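Local coordinates for spore germination protein GerM (Bacillus subtilis subsp. subtilis str. 168, PDB 6GZB) that affects both sporulation and germination by an unknown mechanism and carries tandem GerMN domains, at residues F100-V112 with A122-D135. Residues are numbered along the deposited sequence; the frame is centred on the assembly and turned at random.
Sequences FRAVLPADTTVNV and ADFSNEFKNYKKED. With EDO (1,2-ethanediol), chain H.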
loop_
_atom_site.group_PDB
_atom_site.type_symbol
_atom_site.label_atom_id
_atom_site.label_comp_id
_atom_site.label_asym_id
_atom_site.label_seq_id
_atom_site.Cartn_x
_atom_site.Cartn_y
_atom_site.Cartn_z
ATOM N N PHE A 100 -1.127 2.340 16.076
ATOM C CA PHE A 100 0.030 2.105 15.215
ATOM C C PHE A 100 1.309 2.162 16.029
ATOM O O PHE A 100 1.372 2.869 17.034
ATOM C CB PHE A 100 0.100 3.163 14.106
ATOM C CG PHE A 100 -1.003 3.058 13.106
ATOM C CD1 PHE A 100 -2.222 3.679 13.335
ATOM C CD2 PHE A 100 -0.839 2.303 11.955
ATOM C CE1 PHE A 100 -3.244 3.572 12.415
ATOM C CE2 PHE A 100 -1.875 2.162 11.054
ATOM C CZ PHE A 100 -3.072 2.811 11.279
ATOM N N ARG A 101 2.346 1.477 15.550
ATOM C CA ARG A 101 3.668 1.556 16.166
ATOM C C ARG A 101 4.748 1.786 15.115
ATOM O O ARG A 101 4.547 1.509 13.936
ATOM C CB ARG A 101 3.978 0.281 16.963
ATOM C CG ARG A 101 4.062 -0.995 16.136
ATOM C CD ARG A 101 4.403 -2.207 17.010
ATOM N NE ARG A 101 4.143 -3.506 16.366
ATOM C CZ ARG A 101 5.090 -4.342 15.931
ATOM N NH1 ARG A 101 6.367 -4.020 16.024
ATOM N NH2 ARG A 101 4.760 -5.492 15.373
ATOM N N ALA A 102 5.877 2.341 15.553
ATOM C CA ALA A 102 7.022 2.558 14.692
ATOM C C ALA A 102 7.669 1.230 14.330
ATOM O O ALA A 102 7.251 0.175 14.808
ATOM C CB ALA A 102 8.016 3.478 15.370
ATOM N N VAL A 103 8.671 1.273 13.463
ATOM C CA VAL A 103 9.108 0.070 12.749
ATOM C C VAL A 103 10.574 -0.274 13.021
ATOM O O VAL A 103 10.919 -1.425 13.268
ATOM C CB VAL A 103 8.920 0.242 11.229
ATOM C CG1 VAL A 103 9.454 -0.972 10.480
ATOM C CG2 VAL A 103 7.456 0.454 10.900
ATOM N N LEU A 104 11.448 0.709 12.884
ATOM C CA LEU A 104 12.878 0.473 13.056
ATOM C C LEU A 104 13.252 0.576 14.530
ATOM O O LEU A 104 12.635 1.337 15.279
ATOM C CB LEU A 104 13.681 1.481 12.243
ATOM C CG LEU A 104 13.397 1.466 10.741
ATOM C CD1 LEU A 104 14.143 2.593 10.042
ATOM C CD2 LEU A 104 13.748 0.107 10.147
ATOM N N PRO A 105 14.246 -0.215 14.960
ATOM C CA PRO A 105 14.667 -0.228 16.362
ATOM C C PRO A 105 15.208 1.119 16.816
ATOM O O PRO A 105 15.742 1.881 16.007
ATOM C CB PRO A 105 15.766 -1.290 16.391
ATOM C CG PRO A 105 15.489 -2.160 15.203
ATOM C CD PRO A 105 14.956 -1.229 14.161
ATOM N N ALA A 106 15.043 1.416 18.103
ATOM C CA ALA A 106 15.493 2.684 18.673
ATOM C C ALA A 106 16.962 2.925 18.372
ATOM O O ALA A 106 17.765 1.989 18.339
ATOM C CB ALA A 106 15.259 2.703 20.179
ATOM N N ASP A 107 17.286 4.184 18.092
ATOM C CA ASP A 107 18.660 4.625 17.900
ATOM C C ASP A 107 19.241 4.169 16.563
ATOM O O ASP A 107 20.428 4.353 16.309
ATOM C CB ASP A 107 19.552 4.155 19.052
ATOM C CG ASP A 107 19.129 4.727 20.392
ATOM O OD1 ASP A 107 18.970 5.963 20.494
ATOM O OD2 ASP A 107 18.958 3.936 21.347
ATOM N N THR A 108 18.396 3.642 15.681
ATOM C CA THR A 108 18.806 3.415 14.299
ATOM C C THR A 108 18.966 4.743 13.570
ATOM O O THR A 108 18.105 5.616 13.662
ATOM C CB THR A 108 17.795 2.533 13.542
ATOM O OG1 THR A 108 17.656 1.272 14.214
ATOM C CG2 THR A 108 18.264 2.293 12.114
ATOM N N THR A 109 20.103 4.915 12.898
ATOM C CA THR A 109 20.311 6.053 12.000
ATOM C C THR A 109 20.523 5.538 10.580
ATOM O O THR A 109 20.758 4.352 10.380
ATOM C CB THR A 109 21.539 6.885 12.421
ATOM O OG1 THR A 109 22.720 6.079 12.329
ATOM C CG2 THR A 109 21.378 7.395 13.856
ATOM N N VAL A 110 20.433 6.422 9.591
ATOM C CA VAL A 110 20.434 5.979 8.204
ATOM C C VAL A 110 20.893 7.075 7.254
ATOM O O VAL A 110 20.616 8.250 7.473
ATOM C CB VAL A 110 19.034 5.490 7.777
ATOM C CG1 VAL A 110 18.044 6.646 7.767
ATOM C CG2 VAL A 110 19.090 4.806 6.415
ATOM N N ASN A 111 21.640 6.677 6.224
ATOM C CA ASN A 111 21.889 7.506 5.051
ATOM C C ASN A 111 21.163 6.928 3.836
ATOM O O ASN A 111 21.045 5.711 3.687
ATOM C CB ASN A 111 23.389 7.565 4.748
ATOM C CG ASN A 111 24.192 8.150 5.890
ATOM O OD1 ASN A 111 23.822 9.170 6.465
ATOM N ND2 ASN A 111 25.304 7.510 6.217
ATOM N N VAL A 112 20.735 7.807 2.940
ATOM C CA VAL A 112 20.071 7.384 1.722
ATOM C C VAL A 112 20.764 7.992 0.514
ATOM O O VAL A 112 20.886 9.207 0.390
ATOM C CB VAL A 112 18.579 7.777 1.708
ATOM C CG1 VAL A 112 17.930 7.320 0.411
ATOM C CG2 VAL A 112 17.866 7.165 2.905
ATOM N N ALA A 122 19.706 2.428 1.130
ATOM C CA ALA A 122 19.483 2.829 2.506
ATOM C C ALA A 122 20.502 2.147 3.391
ATOM O O ALA A 122 20.470 0.927 3.552
ATOM C CB ALA A 122 18.075 2.462 2.943
ATOM N N ASP A 123 21.407 2.940 3.958
ATOM C CA ASP A 123 22.533 2.409 4.723
ATOM C C ASP A 123 22.307 2.710 6.202
ATOM O O ASP A 123 22.318 3.863 6.615
ATOM C CB ASP A 123 23.843 3.045 4.232
ATOM C CG ASP A 123 25.090 2.342 4.771
ATOM O OD1 ASP A 123 24.958 1.403 5.584
ATOM O OD2 ASP A 123 26.211 2.769 4.425
ATOM N N PHE A 124 22.068 1.664 6.983
ATOM C CA PHE A 124 21.615 1.809 8.366
ATOM C C PHE A 124 22.773 1.595 9.337
ATOM O O PHE A 124 23.726 0.872 9.044
ATOM C CB PHE A 124 20.505 0.790 8.671
ATOM C CG PHE A 124 19.231 1.032 7.910
ATOM C CD1 PHE A 124 18.277 1.910 8.395
ATOM C CD2 PHE A 124 18.958 0.335 6.742
ATOM C CE1 PHE A 124 17.094 2.121 7.708
ATOM C CE2 PHE A 124 17.773 0.545 6.046
ATOM C CZ PHE A 124 16.838 1.433 6.536
ATOM N N SER A 125 22.647 2.165 10.526
ATOM C CA SER A 125 23.544 1.847 11.619
ATOM C C SER A 125 23.240 0.455 12.175
ATOM O O SER A 125 22.251 -0.174 11.794
ATOM C CB SER A 125 23.421 2.899 12.718
ATOM O OG SER A 125 22.207 2.763 13.433
ATOM N N ASN A 126 24.076 -0.006 13.102
ATOM C CA ASN A 126 24.019 -1.387 13.563
ATOM C C ASN A 126 22.793 -1.685 14.415
ATOM O O ASN A 126 22.401 -2.850 14.555
ATOM C CB ASN A 126 25.284 -1.753 14.339
ATOM C CG ASN A 126 25.444 -3.253 14.507
ATOM O OD1 ASN A 126 25.307 -3.788 15.609
ATOM N ND2 ASN A 126 25.665 -3.949 13.400
ATOM N N GLU A 127 22.194 -0.646 14.992
ATOM C CA GLU A 127 20.953 -0.811 15.770
ATOM C C GLU A 127 19.816 -1.394 14.928
ATOM O O GLU A 127 18.844 -1.938 15.471
ATOM C CB GLU A 127 20.506 0.528 16.351
ATOM C CG GLU A 127 21.346 0.998 17.523
ATOM C CD GLU A 127 22.596 1.737 17.096
ATOM O OE1 GLU A 127 22.820 1.894 15.872
ATOM O OE2 GLU A 127 23.342 2.184 17.993
ATOM N N PHE A 128 19.931 -1.257 13.606
ATOM C CA PHE A 128 18.970 -1.840 12.669
ATOM C C PHE A 128 18.707 -3.318 12.965
ATOM O O PHE A 128 17.636 -3.840 12.649
ATOM C CB PHE A 128 19.484 -1.675 11.234
ATOM C CG PHE A 128 18.543 -2.197 10.180
ATOM C CD1 PHE A 128 17.528 -1.398 9.685
ATOM C CD2 PHE A 128 18.712 -3.469 9.640
ATOM C CE1 PHE A 128 16.684 -1.858 8.688
ATOM C CE2 PHE A 128 17.883 -3.931 8.631
ATOM C CZ PHE A 128 16.859 -3.134 8.164
ATOM N N LYS A 129 19.677 -3.981 13.593
ATOM C CA LYS A 129 19.578 -5.410 13.857
ATOM C C LYS A 129 18.685 -5.730 15.044
ATOM O O LYS A 129 18.304 -6.885 15.228
ATOM C CB LYS A 129 20.960 -6.007 14.096
ATOM C CG LYS A 129 21.882 -5.923 12.897
ATOM C CD LYS A 129 23.171 -6.696 13.140
ATOM C CE LYS A 129 24.114 -6.563 11.957
ATOM N NZ LYS A 129 25.541 -6.757 12.331
ATOM N N ASN A 130 18.330 -4.715 15.831
ATOM C CA ASN A 130 17.700 -4.944 17.132
ATOM C C ASN A 130 16.180 -5.041 17.053
ATOM O O ASN A 130 15.480 -4.399 17.827
ATOM C CB ASN A 130 18.063 -3.829 18.108
ATOM C CG ASN A 130 19.544 -3.771 18.407
ATOM O OD1 ASN A 130 20.252 -4.772 18.307
ATOM N ND2 ASN A 130 20.026 -2.582 18.749
ATOM N N TYR A 131 15.677 -5.874 16.152
ATOM C CA TYR A 131 14.243 -6.086 16.015
ATOM C C TYR A 131 13.891 -7.528 16.370
ATOM O O TYR A 131 14.757 -8.394 16.383
ATOM C CB TYR A 131 13.803 -5.761 14.586
ATOM C CG TYR A 131 14.468 -6.608 13.519
ATOM C CD1 TYR A 131 13.965 -7.850 13.183
ATOM C CD2 TYR A 131 15.584 -6.151 12.840
ATOM C CE1 TYR A 131 14.547 -8.613 12.190
ATOM C CE2 TYR A 131 16.176 -6.907 11.847
ATOM C CZ TYR A 131 15.675 -8.157 11.554
ATOM O OH TYR A 131 16.259 -8.939 10.577
ATOM N N LYS A 132 12.612 -7.783 16.624
ATOM C CA LYS A 132 12.129 -9.146 16.831
ATOM C C LYS A 132 11.942 -9.879 15.508
ATOM O O LYS A 132 11.500 -9.298 14.520
ATOM C CB LYS A 132 10.801 -9.122 17.585
ATOM C CG LYS A 132 10.920 -8.634 19.018
ATOM C CD LYS A 132 9.578 -8.679 19.733
ATOM C CE LYS A 132 9.713 -8.291 21.200
ATOM N NZ LYS A 132 8.621 -7.383 21.656
ATOM N N LYS A 133 12.233 -11.173 15.507
ATOM C CA LYS A 133 12.191 -11.983 14.292
ATOM C C LYS A 133 10.843 -11.871 13.590
ATOM O O LYS A 133 10.762 -11.822 12.361
ATOM C CB LYS A 133 12.467 -13.443 14.642
ATOM C CG LYS A 133 12.713 -14.340 13.441
ATOM C CD LYS A 133 13.343 -15.660 13.867
ATOM C CE LYS A 133 12.329 -16.790 13.884
ATOM N NZ LYS A 133 12.136 -17.362 12.521
ATOM N N GLU A 134 9.788 -11.786 14.387
ATOM C CA GLU A 134 8.422 -11.746 13.886
ATOM C C GLU A 134 8.161 -10.520 12.998
ATOM O O GLU A 134 7.216 -10.509 12.217
ATOM C CB GLU A 134 7.452 -11.733 15.072
ATOM C CG GLU A 134 7.432 -13.028 15.876
ATOM C CD GLU A 134 8.697 -13.258 16.697
ATOM O OE1 GLU A 134 9.192 -12.302 17.336
ATOM O OE2 GLU A 134 9.198 -14.404 16.702
ATOM N N ASP A 135 8.963 -9.474 13.161
ATOM C CA ASP A 135 8.764 -8.229 12.425
ATOM C C ASP A 135 9.637 -8.121 11.163
ATOM O O ASP A 135 9.603 -7.110 10.468
ATOM C CB ASP A 135 9.043 -7.034 13.335
ATOM C CG ASP A 135 7.963 -6.841 14.397
ATOM O OD1 ASP A 135 6.817 -7.285 14.177
ATOM O OD2 ASP A 135 8.275 -6.265 15.458
HETATM C C1 EDO H . 25.139 5.917 9.328
HETATM O O1 EDO H . 23.868 6.250 9.908
HETATM C C2 EDO H . 25.410 4.422 9.450
HETATM O O2 EDO H . 26.292 3.983 8.406
HETATM O O HOH W 1 17.971 -0.297 19.297
HETATM O O HOH W 2 26.186 5.738 4.241
#
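Phe124 lies between Val110 and Phe128: CG2 of Val110 packs over one face of its ring, 3.8 Å from the centroid in a CH-pi contact, while CD1 of Phe128 sits over the opposite face, offset toward the rim. Val110 CG2 stands opposite the backbone N, which lays it alongside Phe124. Leu104 divides its methyls between the two rings, CD1 to Phe124 CE1 and CD2 to Phe128 CE1; CG2 of Thr108 packs obliquely on Phe124 CD1 (3.7 Å) and lies more loosely at the edge of the Phe128 ring.

Arg101 holds Asp135 end-on in a salt bridge, NH1 to OD2 and NH2 to OD1 at 3.0 Å each, with the planes turned 40° apart. Between these ends, Pro105 presses CB against Glu127 O (3.3 Å) and opens a type II turn closed by Thr108, whose N and OG1 both donate to Pro105 O. Ser125 N donates to Thr109 O (2.9 Å), and its OG takes Thr109 N in return while donating to Glu127 OE1, so the pairing runs past the strand ends.

Within the first GerMN region, the contact ties the loop before the hairpin of strands 110-114 and 119-124 to the 3-10 turns after it. Asn111 and Asp123 form an antiparallel hydrogen-bonded pair there, and strand 155-160 continues the sheet. Leu104 and Tyr131 touch Ile139 of helix 136-147, while Arg101 is hydrogen-bonded through its backbone to Ile59 of strand 51-60.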